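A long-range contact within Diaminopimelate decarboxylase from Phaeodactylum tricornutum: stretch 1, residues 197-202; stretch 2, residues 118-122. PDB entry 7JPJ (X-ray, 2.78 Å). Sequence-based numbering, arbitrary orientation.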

# COMPACT_ATOMS: atom_id res chain seq x y z
N VAL A 197 7.65 1.09 -37.29
CA VAL A 197 6.92 1.79 -36.24
C VAL A 197 5.49 2.03 -36.74
O VAL A 197 5.27 2.81 -37.66
CB VAL A 197 7.60 3.11 -35.86
CG1 VAL A 197 6.94 3.71 -34.64
CG2 VAL A 197 9.08 2.88 -35.61
N GLU A 198 4.53 1.36 -36.11
CA GLU A 198 3.13 1.45 -36.53
C GLU A 198 2.28 2.29 -35.59
O GLU A 198 1.16 2.65 -35.96
CB GLU A 198 2.51 0.05 -36.65
CG GLU A 198 2.24 -0.63 -35.31
CD GLU A 198 1.43 -1.91 -35.45
OE1 GLU A 198 1.03 -2.25 -36.58
OE2 GLU A 198 1.20 -2.58 -34.42
N ARG A 199 2.77 2.61 -34.39
CA ARG A 199 1.93 3.23 -33.37
C ARG A 199 2.78 4.04 -32.42
O ARG A 199 3.85 3.60 -31.99
CB ARG A 199 1.14 2.15 -32.61
CG ARG A 199 0.44 2.63 -31.35
CD ARG A 199 -0.28 1.47 -30.67
NE ARG A 199 0.64 0.42 -30.24
CZ ARG A 199 0.83 -0.73 -30.89
NH1 ARG A 199 0.16 -0.97 -32.01
NH2 ARG A 199 1.69 -1.62 -30.43
N ILE A 200 2.30 5.24 -32.09
CA ILE A 200 2.92 6.12 -31.11
C ILE A 200 2.03 6.15 -29.87
O ILE A 200 0.80 6.13 -29.98
CB ILE A 200 3.14 7.54 -31.67
CG1 ILE A 200 4.07 7.50 -32.89
CG2 ILE A 200 3.72 8.47 -30.61
CD1 ILE A 200 5.49 7.11 -32.55
N HIS A 201 2.66 6.17 -28.69
CA HIS A 201 1.95 6.14 -27.42
C HIS A 201 2.37 7.34 -26.58
O HIS A 201 3.57 7.60 -26.41
CB HIS A 201 2.24 4.84 -26.66
CG HIS A 201 1.36 4.62 -25.47
ND1 HIS A 201 0.29 5.44 -25.17
CD2 HIS A 201 1.39 3.68 -24.50
CE1 HIS A 201 -0.30 5.01 -24.07
NE2 HIS A 201 0.35 3.94 -23.65
N THR A 202 1.39 8.07 -26.06
CA THR A 202 1.64 9.20 -25.18
C THR A 202 0.70 9.09 -23.98
O THR A 202 -0.30 8.38 -24.02
CB THR A 202 1.43 10.53 -25.91
OG1 THR A 202 1.99 11.60 -25.14
CG2 THR A 202 -0.04 10.80 -26.10
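Stretch 2 (118-122) VKLNA

The strongest link between the two stretches is a forked hydrogen bond from the guanidinium of Arg199 to the side-chain carbonyl of Asn121. Arg199 NE lies 2.6 Å from Asn121 OD1 with an N-H...O angle of 154°, and Arg199 NH2 lies 2.9 Å from the same Asn121 OD1 with an angle of 132°. The shorter and straighter NE arm is the better of the two by both criteria. Asn121 OD1 sits at the edge of the guanidinium, near its plane, which is where the N-H bonds point and where one oxygen can receive two of them.

Arg199 reaches this position with chi1 and chi2 both t (168° and -179°), carrying the chain out in extended form before chi3 turns to p (62°) and chi4 to -101°. Asn121 meets it with chi1 m (-69°) and chi2 at -23°. The backbone oxygen of Leu120 also lies near the guanidinium plane, with Leu120 O 3.4 Å from Arg199 NH2, a separation at which the geometry leaves a hydrogen bond undecided.

The third guanidinium nitrogen is engaged within stretch 1: Arg199 NH1 donates to Glu198 OE2 at 3.1 Å and 140°, as part of a salt bridge. Thus the acid of the preceding residue holds one nitrogen while Asn121 takes the other two. Glu198 itself only grazes stretch 2, its OE2 being 4.3 Å from Lys119 CD.

Beyond these polar contacts, Lys119 packs through its aliphatic part. Arg199 NH2 comes within 3.3 Å of Lys119 CB, in an oblique approach to the guanidinium. The CA-to-CB bond of Lys119 points toward stretch 1, but the end of the side chain leads away, and Lys119 NZ is hydrogen-bonded elsewhere in the structure. His201 supplies the next contact, with His201 CD2 3.4 Å from Asn121 ND2; the amide nitrogen lies obliquely to the ring. Both ring nitrogens of His201 and Asn121 ND2 are satisfied by other partners, so this approach is packing between residues whose polar groups are already occupied.

From Arg199 to His201, and from Lys119 to Asn121, the CA-to-CB bonds alternate as extended backbones require. Arg199 and His201 point toward stretch 2 while Ile200 between them points away; Lys119 and Asn121 point toward stretch 1 while Leu120 points away. The phi/psi pairs agree, from -154/136 at Arg199 to -125/130 at His201, and from -83/130 at Lys119 to -103/108 at Asn121. Glu198, at -106/-13, departs from the extended values, and its CA-to-CB bond points toward stretch 2 as that of its neighbour Arg199 does, so the alternation does not extend back to it.

Strands 197-201 and 119-122 approach to 7.9 Å between axes, and their N-to-C directions differ by 51°, with a signed crossing angle of -51°. The nearest CA atoms, His201 CA and Asn121 CA, are 7.1 Å apart, and no backbone-to-backbone hydrogen bond joins the stretches. Side chains therefore bridge the gap. Of the 254 Å² buried in total, Arg199 contributes 85 Å² and Asn121 75 Å², so the hydrogen-bonded pair also accounts for most of the buried surface.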

# COMPACT_ATOMS: atom_id res chain seq x y z
N VAL A 118 0.35 -10.20 -29.08
CA VAL A 118 0.38 -9.06 -28.17
C VAL A 118 1.18 -7.93 -28.80
O VAL A 118 2.34 -8.12 -29.20
CB VAL A 118 0.97 -9.46 -26.81
CG1 VAL A 118 1.20 -8.24 -25.94
CG2 VAL A 118 0.05 -10.45 -26.11
N LYS A 119 0.57 -6.75 -28.89
CA LYS A 119 1.25 -5.58 -29.43
C LYS A 119 2.08 -4.92 -28.34
O LYS A 119 1.59 -4.66 -27.24
CB LYS A 119 0.23 -4.59 -30.00
CG LYS A 119 -0.73 -5.21 -31.01
CD LYS A 119 -1.63 -4.15 -31.63
CE LYS A 119 -2.48 -4.73 -32.74
NZ LYS A 119 -3.47 -5.73 -32.24
N LEU A 120 3.35 -4.65 -28.65
CA LEU A 120 4.27 -4.07 -27.68
C LEU A 120 4.50 -2.60 -27.98
O LEU A 120 4.77 -2.23 -29.13
CB LEU A 120 5.61 -4.82 -27.69
CG LEU A 120 6.69 -4.17 -26.82
CD1 LEU A 120 6.31 -4.21 -25.35
CD2 LEU A 120 8.05 -4.82 -27.04
N ASN A 121 4.39 -1.77 -26.95
CA ASN A 121 4.78 -0.36 -27.02
C ASN A 121 6.12 -0.23 -26.31
O ASN A 121 6.19 -0.34 -25.08
CB ASN A 121 3.73 0.54 -26.38
CG ASN A 121 2.44 0.60 -27.19
OD1 ASN A 121 2.44 0.34 -28.40
ND2 ASN A 121 1.35 0.95 -26.53
N ALA A 122 7.19 -0.01 -27.08
CA ALA A 122 8.52 0.14 -26.51
C ALA A 122 8.57 1.42 -25.68
O ALA A 122 8.27 2.51 -26.18
CB ALA A 122 9.57 0.17 -27.62